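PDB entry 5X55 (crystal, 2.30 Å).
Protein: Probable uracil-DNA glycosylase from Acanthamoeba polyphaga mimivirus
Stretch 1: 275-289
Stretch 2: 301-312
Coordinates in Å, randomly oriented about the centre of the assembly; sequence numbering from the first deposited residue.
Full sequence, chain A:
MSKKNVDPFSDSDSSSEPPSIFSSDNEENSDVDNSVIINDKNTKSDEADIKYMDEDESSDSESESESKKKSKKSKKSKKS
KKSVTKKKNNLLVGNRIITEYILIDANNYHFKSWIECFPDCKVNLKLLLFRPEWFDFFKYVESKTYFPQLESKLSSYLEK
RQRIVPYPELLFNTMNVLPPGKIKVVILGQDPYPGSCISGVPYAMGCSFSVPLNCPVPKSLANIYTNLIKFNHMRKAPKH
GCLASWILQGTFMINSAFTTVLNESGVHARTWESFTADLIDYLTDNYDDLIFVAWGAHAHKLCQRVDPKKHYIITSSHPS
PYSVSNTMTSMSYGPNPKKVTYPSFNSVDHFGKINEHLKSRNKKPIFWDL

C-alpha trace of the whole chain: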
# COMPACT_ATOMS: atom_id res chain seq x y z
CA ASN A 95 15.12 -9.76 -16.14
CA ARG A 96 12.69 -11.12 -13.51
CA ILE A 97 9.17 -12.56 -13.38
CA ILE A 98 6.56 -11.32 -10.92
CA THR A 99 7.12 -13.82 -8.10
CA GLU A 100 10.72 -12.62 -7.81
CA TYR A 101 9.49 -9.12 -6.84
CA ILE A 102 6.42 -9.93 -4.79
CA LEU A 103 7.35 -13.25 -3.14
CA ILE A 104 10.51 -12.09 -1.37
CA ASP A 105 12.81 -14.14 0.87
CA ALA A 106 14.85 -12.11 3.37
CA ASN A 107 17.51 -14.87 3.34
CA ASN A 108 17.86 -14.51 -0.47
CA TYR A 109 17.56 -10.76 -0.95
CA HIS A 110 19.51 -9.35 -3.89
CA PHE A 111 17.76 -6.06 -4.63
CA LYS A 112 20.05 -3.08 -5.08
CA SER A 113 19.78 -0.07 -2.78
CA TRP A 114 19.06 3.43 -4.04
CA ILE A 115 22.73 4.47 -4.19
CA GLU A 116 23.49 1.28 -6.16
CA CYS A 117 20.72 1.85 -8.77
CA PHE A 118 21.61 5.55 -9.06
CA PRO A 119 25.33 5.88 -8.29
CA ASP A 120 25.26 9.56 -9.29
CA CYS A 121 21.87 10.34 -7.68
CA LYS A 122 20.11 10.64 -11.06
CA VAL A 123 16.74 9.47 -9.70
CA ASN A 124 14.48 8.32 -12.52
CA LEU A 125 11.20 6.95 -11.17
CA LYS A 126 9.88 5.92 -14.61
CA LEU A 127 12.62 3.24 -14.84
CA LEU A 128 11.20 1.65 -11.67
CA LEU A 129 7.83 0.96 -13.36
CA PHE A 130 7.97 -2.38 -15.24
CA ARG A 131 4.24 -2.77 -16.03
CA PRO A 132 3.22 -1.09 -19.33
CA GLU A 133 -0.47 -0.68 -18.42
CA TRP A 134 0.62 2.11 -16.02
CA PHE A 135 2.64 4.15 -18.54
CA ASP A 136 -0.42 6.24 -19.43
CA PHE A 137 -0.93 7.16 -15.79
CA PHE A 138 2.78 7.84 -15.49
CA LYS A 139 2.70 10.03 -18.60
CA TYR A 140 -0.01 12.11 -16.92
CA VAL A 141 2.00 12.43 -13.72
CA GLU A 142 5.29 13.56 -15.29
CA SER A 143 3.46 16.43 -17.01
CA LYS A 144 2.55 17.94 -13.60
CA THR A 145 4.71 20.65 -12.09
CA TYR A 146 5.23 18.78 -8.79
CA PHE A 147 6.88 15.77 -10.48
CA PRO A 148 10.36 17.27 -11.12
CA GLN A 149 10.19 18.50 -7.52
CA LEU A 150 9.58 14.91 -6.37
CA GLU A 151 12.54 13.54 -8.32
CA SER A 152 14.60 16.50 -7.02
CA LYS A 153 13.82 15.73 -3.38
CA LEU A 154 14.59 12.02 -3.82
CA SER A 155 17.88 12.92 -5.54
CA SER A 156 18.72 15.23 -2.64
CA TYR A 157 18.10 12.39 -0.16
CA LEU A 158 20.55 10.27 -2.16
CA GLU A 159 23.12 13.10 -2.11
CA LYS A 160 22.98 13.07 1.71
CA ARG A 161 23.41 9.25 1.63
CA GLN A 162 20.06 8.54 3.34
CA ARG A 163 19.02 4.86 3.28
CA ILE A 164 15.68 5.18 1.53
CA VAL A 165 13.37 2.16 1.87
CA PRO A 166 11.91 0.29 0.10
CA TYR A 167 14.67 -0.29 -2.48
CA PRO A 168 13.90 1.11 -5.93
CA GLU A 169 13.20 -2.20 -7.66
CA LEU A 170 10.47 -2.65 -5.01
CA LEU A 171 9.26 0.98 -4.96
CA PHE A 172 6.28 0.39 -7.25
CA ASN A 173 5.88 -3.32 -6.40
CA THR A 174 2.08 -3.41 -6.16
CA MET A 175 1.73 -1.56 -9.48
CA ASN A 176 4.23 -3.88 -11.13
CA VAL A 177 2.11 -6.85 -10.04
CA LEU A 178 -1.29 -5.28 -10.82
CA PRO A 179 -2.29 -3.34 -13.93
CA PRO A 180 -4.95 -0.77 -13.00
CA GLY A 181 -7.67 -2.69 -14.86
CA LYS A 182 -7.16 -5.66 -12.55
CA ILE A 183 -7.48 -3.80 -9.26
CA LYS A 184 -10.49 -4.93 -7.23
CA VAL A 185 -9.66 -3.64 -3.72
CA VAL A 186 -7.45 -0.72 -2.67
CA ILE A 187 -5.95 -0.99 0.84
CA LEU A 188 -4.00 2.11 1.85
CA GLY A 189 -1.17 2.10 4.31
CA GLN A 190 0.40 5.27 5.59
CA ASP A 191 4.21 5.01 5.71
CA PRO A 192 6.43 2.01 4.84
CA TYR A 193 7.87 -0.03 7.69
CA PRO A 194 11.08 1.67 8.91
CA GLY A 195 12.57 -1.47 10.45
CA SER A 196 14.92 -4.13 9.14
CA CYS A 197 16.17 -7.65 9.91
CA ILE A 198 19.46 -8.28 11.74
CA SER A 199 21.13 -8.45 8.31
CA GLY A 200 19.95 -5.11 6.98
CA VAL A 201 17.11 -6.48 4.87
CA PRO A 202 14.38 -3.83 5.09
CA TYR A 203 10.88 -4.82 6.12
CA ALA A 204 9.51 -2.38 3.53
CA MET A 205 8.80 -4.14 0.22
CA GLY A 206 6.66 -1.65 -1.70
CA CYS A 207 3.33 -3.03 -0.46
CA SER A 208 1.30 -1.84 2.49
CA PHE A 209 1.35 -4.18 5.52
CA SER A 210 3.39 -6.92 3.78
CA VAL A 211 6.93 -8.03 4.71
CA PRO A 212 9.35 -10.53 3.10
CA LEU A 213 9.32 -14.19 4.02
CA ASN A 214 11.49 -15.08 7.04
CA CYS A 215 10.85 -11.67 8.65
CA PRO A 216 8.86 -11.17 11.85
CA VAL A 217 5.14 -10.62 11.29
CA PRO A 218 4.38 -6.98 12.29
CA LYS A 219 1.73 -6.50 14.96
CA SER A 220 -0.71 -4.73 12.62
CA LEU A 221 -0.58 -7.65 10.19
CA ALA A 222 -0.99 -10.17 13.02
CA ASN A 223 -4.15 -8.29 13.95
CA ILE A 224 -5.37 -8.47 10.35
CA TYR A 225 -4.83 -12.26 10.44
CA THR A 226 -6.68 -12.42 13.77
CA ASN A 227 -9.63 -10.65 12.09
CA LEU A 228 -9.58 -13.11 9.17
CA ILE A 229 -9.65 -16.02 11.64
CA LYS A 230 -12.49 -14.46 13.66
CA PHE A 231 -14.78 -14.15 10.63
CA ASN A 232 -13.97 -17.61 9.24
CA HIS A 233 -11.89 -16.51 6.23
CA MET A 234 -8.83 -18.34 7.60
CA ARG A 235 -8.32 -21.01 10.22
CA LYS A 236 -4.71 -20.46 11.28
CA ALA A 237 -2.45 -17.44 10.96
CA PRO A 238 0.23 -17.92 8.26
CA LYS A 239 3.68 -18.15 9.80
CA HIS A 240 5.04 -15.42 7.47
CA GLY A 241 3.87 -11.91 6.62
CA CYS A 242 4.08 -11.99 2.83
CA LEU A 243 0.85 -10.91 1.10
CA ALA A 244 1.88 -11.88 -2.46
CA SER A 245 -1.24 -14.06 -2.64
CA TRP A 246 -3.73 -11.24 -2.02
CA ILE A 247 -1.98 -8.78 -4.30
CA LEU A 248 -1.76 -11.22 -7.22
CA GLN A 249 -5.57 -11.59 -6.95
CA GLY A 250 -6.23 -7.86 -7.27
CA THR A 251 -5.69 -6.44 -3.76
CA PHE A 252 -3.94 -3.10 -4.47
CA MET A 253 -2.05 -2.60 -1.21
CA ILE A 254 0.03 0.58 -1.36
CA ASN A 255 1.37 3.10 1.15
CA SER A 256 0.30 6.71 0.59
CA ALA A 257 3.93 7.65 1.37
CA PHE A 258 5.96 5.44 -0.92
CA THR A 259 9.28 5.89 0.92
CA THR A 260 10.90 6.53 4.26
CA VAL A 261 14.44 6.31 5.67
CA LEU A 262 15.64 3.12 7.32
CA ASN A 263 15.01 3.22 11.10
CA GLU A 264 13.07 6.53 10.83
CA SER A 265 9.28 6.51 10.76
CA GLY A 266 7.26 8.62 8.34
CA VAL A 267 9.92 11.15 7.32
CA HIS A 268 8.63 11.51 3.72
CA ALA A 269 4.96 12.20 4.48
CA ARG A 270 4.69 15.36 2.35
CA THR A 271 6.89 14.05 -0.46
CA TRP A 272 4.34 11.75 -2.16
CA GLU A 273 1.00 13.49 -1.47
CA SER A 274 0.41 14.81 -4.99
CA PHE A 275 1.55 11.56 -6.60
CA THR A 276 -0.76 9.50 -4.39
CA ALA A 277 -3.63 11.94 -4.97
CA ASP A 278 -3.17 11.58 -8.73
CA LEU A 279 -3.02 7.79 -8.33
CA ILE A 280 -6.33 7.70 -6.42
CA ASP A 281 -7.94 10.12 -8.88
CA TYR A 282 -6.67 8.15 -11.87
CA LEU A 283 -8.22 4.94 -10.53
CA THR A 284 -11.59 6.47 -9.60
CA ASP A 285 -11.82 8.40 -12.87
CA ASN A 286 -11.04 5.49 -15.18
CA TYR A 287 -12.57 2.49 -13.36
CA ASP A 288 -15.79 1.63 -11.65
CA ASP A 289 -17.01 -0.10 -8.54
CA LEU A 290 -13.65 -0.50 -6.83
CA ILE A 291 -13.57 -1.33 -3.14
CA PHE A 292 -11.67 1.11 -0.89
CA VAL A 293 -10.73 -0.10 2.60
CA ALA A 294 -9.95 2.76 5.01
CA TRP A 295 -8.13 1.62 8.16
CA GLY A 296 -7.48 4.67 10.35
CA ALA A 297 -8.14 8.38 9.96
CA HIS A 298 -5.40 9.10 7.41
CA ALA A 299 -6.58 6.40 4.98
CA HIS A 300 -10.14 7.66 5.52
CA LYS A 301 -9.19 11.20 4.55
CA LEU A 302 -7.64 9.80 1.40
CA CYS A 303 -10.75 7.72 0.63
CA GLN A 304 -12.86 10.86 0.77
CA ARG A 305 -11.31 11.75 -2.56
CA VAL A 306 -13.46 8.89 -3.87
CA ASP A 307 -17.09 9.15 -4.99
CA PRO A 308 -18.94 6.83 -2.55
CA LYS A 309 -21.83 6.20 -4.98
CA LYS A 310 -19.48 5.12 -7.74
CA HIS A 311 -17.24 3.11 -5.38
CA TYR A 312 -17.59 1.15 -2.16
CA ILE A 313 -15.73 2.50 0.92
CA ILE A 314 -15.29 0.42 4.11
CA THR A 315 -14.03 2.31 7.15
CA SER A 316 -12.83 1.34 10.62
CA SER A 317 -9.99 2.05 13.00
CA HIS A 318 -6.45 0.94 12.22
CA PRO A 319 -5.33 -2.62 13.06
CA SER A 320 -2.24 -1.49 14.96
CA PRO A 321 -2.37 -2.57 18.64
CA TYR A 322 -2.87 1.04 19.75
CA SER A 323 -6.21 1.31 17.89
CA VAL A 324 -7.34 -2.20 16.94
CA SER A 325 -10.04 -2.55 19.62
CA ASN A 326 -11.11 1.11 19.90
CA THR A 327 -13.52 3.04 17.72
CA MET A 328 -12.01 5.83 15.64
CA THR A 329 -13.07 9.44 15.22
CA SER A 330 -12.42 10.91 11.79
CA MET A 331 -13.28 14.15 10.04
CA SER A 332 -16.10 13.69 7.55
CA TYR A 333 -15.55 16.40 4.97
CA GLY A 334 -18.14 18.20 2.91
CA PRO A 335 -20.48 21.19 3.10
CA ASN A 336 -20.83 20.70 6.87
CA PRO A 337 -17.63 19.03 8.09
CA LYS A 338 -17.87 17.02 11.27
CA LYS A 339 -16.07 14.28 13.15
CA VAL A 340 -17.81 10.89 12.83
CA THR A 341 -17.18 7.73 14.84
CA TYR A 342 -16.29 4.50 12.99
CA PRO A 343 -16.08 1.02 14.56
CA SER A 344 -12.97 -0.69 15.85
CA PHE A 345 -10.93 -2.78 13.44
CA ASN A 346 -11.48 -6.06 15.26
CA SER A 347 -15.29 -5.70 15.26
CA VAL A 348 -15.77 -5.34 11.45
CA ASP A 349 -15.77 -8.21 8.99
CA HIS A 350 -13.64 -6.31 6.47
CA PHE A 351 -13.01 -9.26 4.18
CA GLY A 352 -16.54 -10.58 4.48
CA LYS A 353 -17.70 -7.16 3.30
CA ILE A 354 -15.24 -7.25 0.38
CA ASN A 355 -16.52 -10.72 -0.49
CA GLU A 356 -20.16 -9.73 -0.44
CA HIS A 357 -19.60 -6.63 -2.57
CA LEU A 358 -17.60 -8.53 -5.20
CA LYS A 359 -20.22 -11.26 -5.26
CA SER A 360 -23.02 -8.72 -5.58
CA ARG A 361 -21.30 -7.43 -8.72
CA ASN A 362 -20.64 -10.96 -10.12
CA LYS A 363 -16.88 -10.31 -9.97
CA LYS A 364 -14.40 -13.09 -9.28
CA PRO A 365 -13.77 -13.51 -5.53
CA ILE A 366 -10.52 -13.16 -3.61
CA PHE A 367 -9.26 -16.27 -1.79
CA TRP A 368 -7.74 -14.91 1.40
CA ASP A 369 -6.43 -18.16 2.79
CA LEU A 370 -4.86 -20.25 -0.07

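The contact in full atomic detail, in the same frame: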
# COMPACT_ATOMS: atom_id res chain seq x y z
N PHE A 275 1.50 12.79 -5.82
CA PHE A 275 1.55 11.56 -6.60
C PHE A 275 0.44 10.61 -6.18
O PHE A 275 -0.29 10.10 -7.03
CB PHE A 275 2.93 10.91 -6.44
CG PHE A 275 3.11 9.65 -7.25
CD1 PHE A 275 3.51 9.72 -8.57
CD2 PHE A 275 2.88 8.40 -6.68
CE1 PHE A 275 3.69 8.56 -9.34
CE2 PHE A 275 3.06 7.24 -7.42
CZ PHE A 275 3.46 7.31 -8.76
N THR A 276 0.29 10.40 -4.87
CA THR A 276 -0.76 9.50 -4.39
C THR A 276 -2.16 10.05 -4.71
O THR A 276 -3.06 9.29 -5.08
CB THR A 276 -0.59 9.25 -2.89
OG1 THR A 276 0.69 8.65 -2.66
CG2 THR A 276 -1.67 8.30 -2.37
N ALA A 277 -2.34 11.37 -4.61
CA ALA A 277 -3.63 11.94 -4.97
C ALA A 277 -3.95 11.69 -6.44
O ALA A 277 -5.07 11.30 -6.78
CB ALA A 277 -3.66 13.44 -4.67
N ASP A 278 -2.96 11.88 -7.32
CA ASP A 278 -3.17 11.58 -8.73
C ASP A 278 -3.38 10.08 -8.98
O ASP A 278 -4.09 9.71 -9.91
CB ASP A 278 -2.00 12.10 -9.57
CG ASP A 278 -2.09 13.59 -9.83
OD1 ASP A 278 -3.20 14.16 -9.73
OD2 ASP A 278 -1.04 14.20 -10.14
N LEU A 279 -2.78 9.22 -8.17
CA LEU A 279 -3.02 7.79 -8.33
C LEU A 279 -4.45 7.42 -7.97
O LEU A 279 -5.14 6.72 -8.73
CB LEU A 279 -2.00 7.02 -7.47
CG LEU A 279 -2.08 5.50 -7.37
CD1 LEU A 279 -2.23 4.85 -8.75
CD2 LEU A 279 -0.83 4.98 -6.62
N ILE A 280 -4.94 7.93 -6.82
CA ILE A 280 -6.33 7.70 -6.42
C ILE A 280 -7.27 8.24 -7.49
O ILE A 280 -8.21 7.55 -7.93
CB ILE A 280 -6.64 8.35 -5.06
CG1 ILE A 280 -5.60 7.99 -3.97
CG2 ILE A 280 -8.07 8.05 -4.62
CD1 ILE A 280 -5.57 6.58 -3.60
N ASP A 281 -7.04 9.49 -7.92
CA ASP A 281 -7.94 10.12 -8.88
C ASP A 281 -7.92 9.38 -10.21
O ASP A 281 -8.97 9.22 -10.85
CB ASP A 281 -7.55 11.59 -9.09
CG ASP A 281 -7.73 12.43 -7.83
OD1 ASP A 281 -8.46 11.97 -6.91
OD2 ASP A 281 -7.14 13.53 -7.74
N TYR A 282 -6.75 8.93 -10.64
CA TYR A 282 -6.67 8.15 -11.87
C TYR A 282 -7.54 6.90 -11.78
O TYR A 282 -8.28 6.57 -12.72
CB TYR A 282 -5.21 7.77 -12.15
CG TYR A 282 -5.06 6.94 -13.39
CD1 TYR A 282 -4.95 7.54 -14.65
CD2 TYR A 282 -5.04 5.55 -13.33
CE1 TYR A 282 -4.82 6.77 -15.80
CE2 TYR A 282 -4.91 4.78 -14.47
CZ TYR A 282 -4.80 5.39 -15.70
OH TYR A 282 -4.66 4.63 -16.84
N LEU A 283 -7.46 6.19 -10.64
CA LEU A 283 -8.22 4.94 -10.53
C LEU A 283 -9.72 5.22 -10.51
O LEU A 283 -10.49 4.58 -11.24
CB LEU A 283 -7.79 4.16 -9.29
CG LEU A 283 -6.36 3.60 -9.28
CD1 LEU A 283 -6.06 2.99 -7.92
CD2 LEU A 283 -6.16 2.58 -10.37
N THR A 284 -10.16 6.19 -9.70
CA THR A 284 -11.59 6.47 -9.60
C THR A 284 -12.15 7.15 -10.85
O THR A 284 -13.36 7.07 -11.10
CB THR A 284 -11.89 7.34 -8.38
OG1 THR A 284 -11.22 8.60 -8.53
CG2 THR A 284 -11.41 6.64 -7.11
N ASP A 285 -11.32 7.81 -11.64
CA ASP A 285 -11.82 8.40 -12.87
C ASP A 285 -11.91 7.37 -13.99
O ASP A 285 -12.79 7.48 -14.85
CB ASP A 285 -10.95 9.56 -13.32
CG ASP A 285 -10.92 10.72 -12.32
OD1 ASP A 285 -11.70 10.69 -11.32
OD2 ASP A 285 -10.11 11.66 -12.53
N ASN A 286 -11.02 6.37 -14.02
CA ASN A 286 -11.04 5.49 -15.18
C ASN A 286 -11.68 4.14 -14.92
O ASN A 286 -11.89 3.39 -15.88
CB ASN A 286 -9.62 5.31 -15.71
CG ASN A 286 -9.13 6.57 -16.39
OD1 ASN A 286 -8.34 7.34 -15.82
ND2 ASN A 286 -9.62 6.81 -17.60
N TYR A 287 -12.03 3.81 -13.68
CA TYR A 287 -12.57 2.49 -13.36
C TYR A 287 -13.77 2.62 -12.44
O TYR A 287 -13.99 3.65 -11.79
CB TYR A 287 -11.48 1.59 -12.73
CG TYR A 287 -10.33 1.40 -13.68
CD1 TYR A 287 -10.40 0.45 -14.70
CD2 TYR A 287 -9.22 2.20 -13.61
CE1 TYR A 287 -9.37 0.30 -15.60
CE2 TYR A 287 -8.18 2.05 -14.51
CZ TYR A 287 -8.27 1.10 -15.50
OH TYR A 287 -7.26 0.94 -16.40
N ASP A 288 -14.54 1.54 -12.38
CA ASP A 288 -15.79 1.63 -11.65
C ASP A 288 -15.91 0.54 -10.61
O ASP A 288 -15.34 -0.56 -10.76
CB ASP A 288 -16.97 1.60 -12.59
CG ASP A 288 -17.06 2.88 -13.42
OD1 ASP A 288 -17.65 2.84 -14.53
OD2 ASP A 288 -16.55 3.93 -12.97
N ASP A 289 -16.61 0.88 -9.53
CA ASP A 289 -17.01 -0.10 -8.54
C ASP A 289 -15.78 -0.78 -7.92
O ASP A 289 -15.73 -2.01 -7.78
CB ASP A 289 -17.94 -1.13 -9.19
CG ASP A 289 -18.63 -2.00 -8.19
OD1 ASP A 289 -18.64 -3.22 -8.41
OD2 ASP A 289 -19.16 -1.45 -7.20
N LYS A 301 -9.33 9.94 5.27
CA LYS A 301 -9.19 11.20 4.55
C LYS A 301 -8.91 10.93 3.09
O LYS A 301 -9.59 11.46 2.21
CB LYS A 301 -8.09 12.06 5.16
CG LYS A 301 -7.72 13.24 4.25
CD LYS A 301 -6.97 14.34 5.01
CE LYS A 301 -5.52 13.96 5.28
NZ LYS A 301 -4.77 13.76 4.01
N LEU A 302 -7.94 10.06 2.81
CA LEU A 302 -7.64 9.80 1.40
C LEU A 302 -8.84 9.23 0.67
O LEU A 302 -9.09 9.57 -0.49
CB LEU A 302 -6.45 8.86 1.27
CG LEU A 302 -5.12 9.43 1.69
CD1 LEU A 302 -4.07 8.42 1.33
CD2 LEU A 302 -4.86 10.76 1.01
N CYS A 303 -9.60 8.33 1.30
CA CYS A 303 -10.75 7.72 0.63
C CYS A 303 -11.91 8.68 0.43
O CYS A 303 -12.84 8.37 -0.32
CB CYS A 303 -11.22 6.49 1.40
SG CYS A 303 -10.05 5.08 1.26
N GLN A 304 -11.89 9.83 1.09
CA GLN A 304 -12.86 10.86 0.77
C GLN A 304 -12.51 11.65 -0.48
O GLN A 304 -13.23 12.59 -0.82
CB GLN A 304 -13.03 11.78 1.97
CG GLN A 304 -13.72 11.03 3.08
CD GLN A 304 -13.91 11.84 4.30
OE1 GLN A 304 -14.74 12.77 4.32
NE2 GLN A 304 -13.14 11.52 5.35
N ARG A 305 -11.44 11.29 -1.19
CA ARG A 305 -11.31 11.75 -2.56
C ARG A 305 -12.23 10.99 -3.49
O ARG A 305 -12.41 11.42 -4.64
CB ARG A 305 -9.88 11.60 -3.07
CG ARG A 305 -8.81 12.34 -2.28
CD ARG A 305 -7.47 12.15 -2.96
NE ARG A 305 -7.40 12.87 -4.23
CZ ARG A 305 -7.01 14.14 -4.34
NH1 ARG A 305 -6.66 14.82 -3.24
NH2 ARG A 305 -6.97 14.72 -5.52
N VAL A 306 -12.80 9.89 -3.03
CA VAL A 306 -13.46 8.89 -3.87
C VAL A 306 -14.96 9.11 -3.78
O VAL A 306 -15.50 9.33 -2.69
CB VAL A 306 -13.07 7.46 -3.43
CG1 VAL A 306 -13.83 6.42 -4.23
CG2 VAL A 306 -11.55 7.22 -3.54
N ASP A 307 -15.63 9.05 -4.92
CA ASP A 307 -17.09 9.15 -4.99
C ASP A 307 -17.74 7.91 -4.37
O ASP A 307 -17.67 6.83 -4.97
CB ASP A 307 -17.53 9.29 -6.44
CG ASP A 307 -19.00 9.60 -6.59
OD1 ASP A 307 -19.76 9.50 -5.59
OD2 ASP A 307 -19.40 9.97 -7.71
N PRO A 308 -18.41 8.03 -3.22
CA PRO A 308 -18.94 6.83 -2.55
C PRO A 308 -20.20 6.24 -3.18
O PRO A 308 -20.68 5.22 -2.69
CB PRO A 308 -19.24 7.35 -1.13
CG PRO A 308 -19.52 8.81 -1.32
CD PRO A 308 -18.64 9.26 -2.46
N LYS A 309 -20.74 6.83 -4.24
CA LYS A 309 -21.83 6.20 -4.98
C LYS A 309 -21.33 5.45 -6.20
O LYS A 309 -22.01 4.55 -6.71
CB LYS A 309 -22.87 7.23 -5.41
CG LYS A 309 -23.44 8.06 -4.26
CD LYS A 309 -24.55 9.01 -4.72
CE LYS A 309 -24.28 9.62 -6.10
NZ LYS A 309 -23.03 10.44 -6.18
N LYS A 310 -20.15 5.80 -6.66
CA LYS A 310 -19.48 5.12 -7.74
C LYS A 310 -18.58 3.99 -7.23
O LYS A 310 -18.22 3.08 -7.99
CB LYS A 310 -18.65 6.16 -8.48
CG LYS A 310 -18.47 5.99 -9.94
CD LYS A 310 -17.05 6.33 -10.34
CE LYS A 310 -17.07 6.66 -11.80
NZ LYS A 310 -18.08 5.81 -12.52
N HIS A 311 -18.20 4.04 -5.95
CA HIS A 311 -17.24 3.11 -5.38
C HIS A 311 -17.65 2.82 -3.95
O HIS A 311 -18.32 3.62 -3.29
CB HIS A 311 -15.81 3.67 -5.39
CG HIS A 311 -15.27 3.94 -6.75
ND1 HIS A 311 -14.85 2.94 -7.60
CD2 HIS A 311 -15.09 5.11 -7.43
CE1 HIS A 311 -14.43 3.47 -8.73
NE2 HIS A 311 -14.56 4.78 -8.65
N TYR A 312 -17.21 1.67 -3.46
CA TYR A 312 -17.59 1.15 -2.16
C TYR A 312 -16.46 1.37 -1.16
O TYR A 312 -15.34 0.88 -1.37
CB TYR A 312 -17.94 -0.33 -2.31
CG TYR A 312 -18.39 -1.04 -1.06
CD1 TYR A 312 -19.39 -0.51 -0.24
CD2 TYR A 312 -17.85 -2.28 -0.72
CE1 TYR A 312 -19.81 -1.19 0.90
CE2 TYR A 312 -18.27 -2.96 0.41
CZ TYR A 312 -19.25 -2.42 1.21
OH TYR A 312 -19.65 -3.12 2.33
O HOH W 1 -10.66 10.62 -6.89

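A helix packed against an irregular segment often repeats its contacts every three or four residues, with charged side chains adding to the apolar ones. Residues 275-289 of this probable uracil-DNA glycosylase illustrate the principle against 301-312, the two burying 621 Å² in all.

Contact begins lightly at Thr276, whose CG2 lies 4.4 Å from Leu302 CD1. One residue on, the methyl of Ala277 covers one face of the Arg305 guanidinium, with Ala277 CB 3.4 Å from Arg305 CZ. Ile280 points toward the partner and is buried, its CG2 3.7 Å from Val306 CG2, an apolar contact suited to a branched aliphatic side chain that is buried. Asp281 then takes the guanidinium at its edge. Arg305 NE donates to Asp281 OD1 at 3.0 Å and Arg305 NH2 to Asp281 OD2 at 2.5 Å, so both carboxylate oxygens are engaged in a two-pronged salt bridge.

A turn beyond Ile280, Thr284 serves two chemistries. Its CG2 extends the apolar patch, 3.6 Å from Val306 CG2, while its OG1 donates to a water 2.7 Å away. That water in turn donates to Asp281 OD1 (2.6 Å) and Arg305 O (3.0 Å), tying helix side chains to the backbone of the turn Cys303-Val306. The buried His311 ring fills the space beside Thr284, with NE2 3.5 Å from Thr284 CA.

Tyr287 leaves helical geometry, and its backbone takes over from its side chain, whose end leads away: Tyr287 O lies at the edge of the imidazole, 3.1 Å from His311 CE1. Exposed Asp288 reaches Lys310 in a second salt bridge, with a very short 2.5 Å between Asp288 OD2 and Lys310 NZ. Finally, Asp289 turns its CB away and contributes main chain instead, Asp289 N donating to Lys310 O at 3.1 Å.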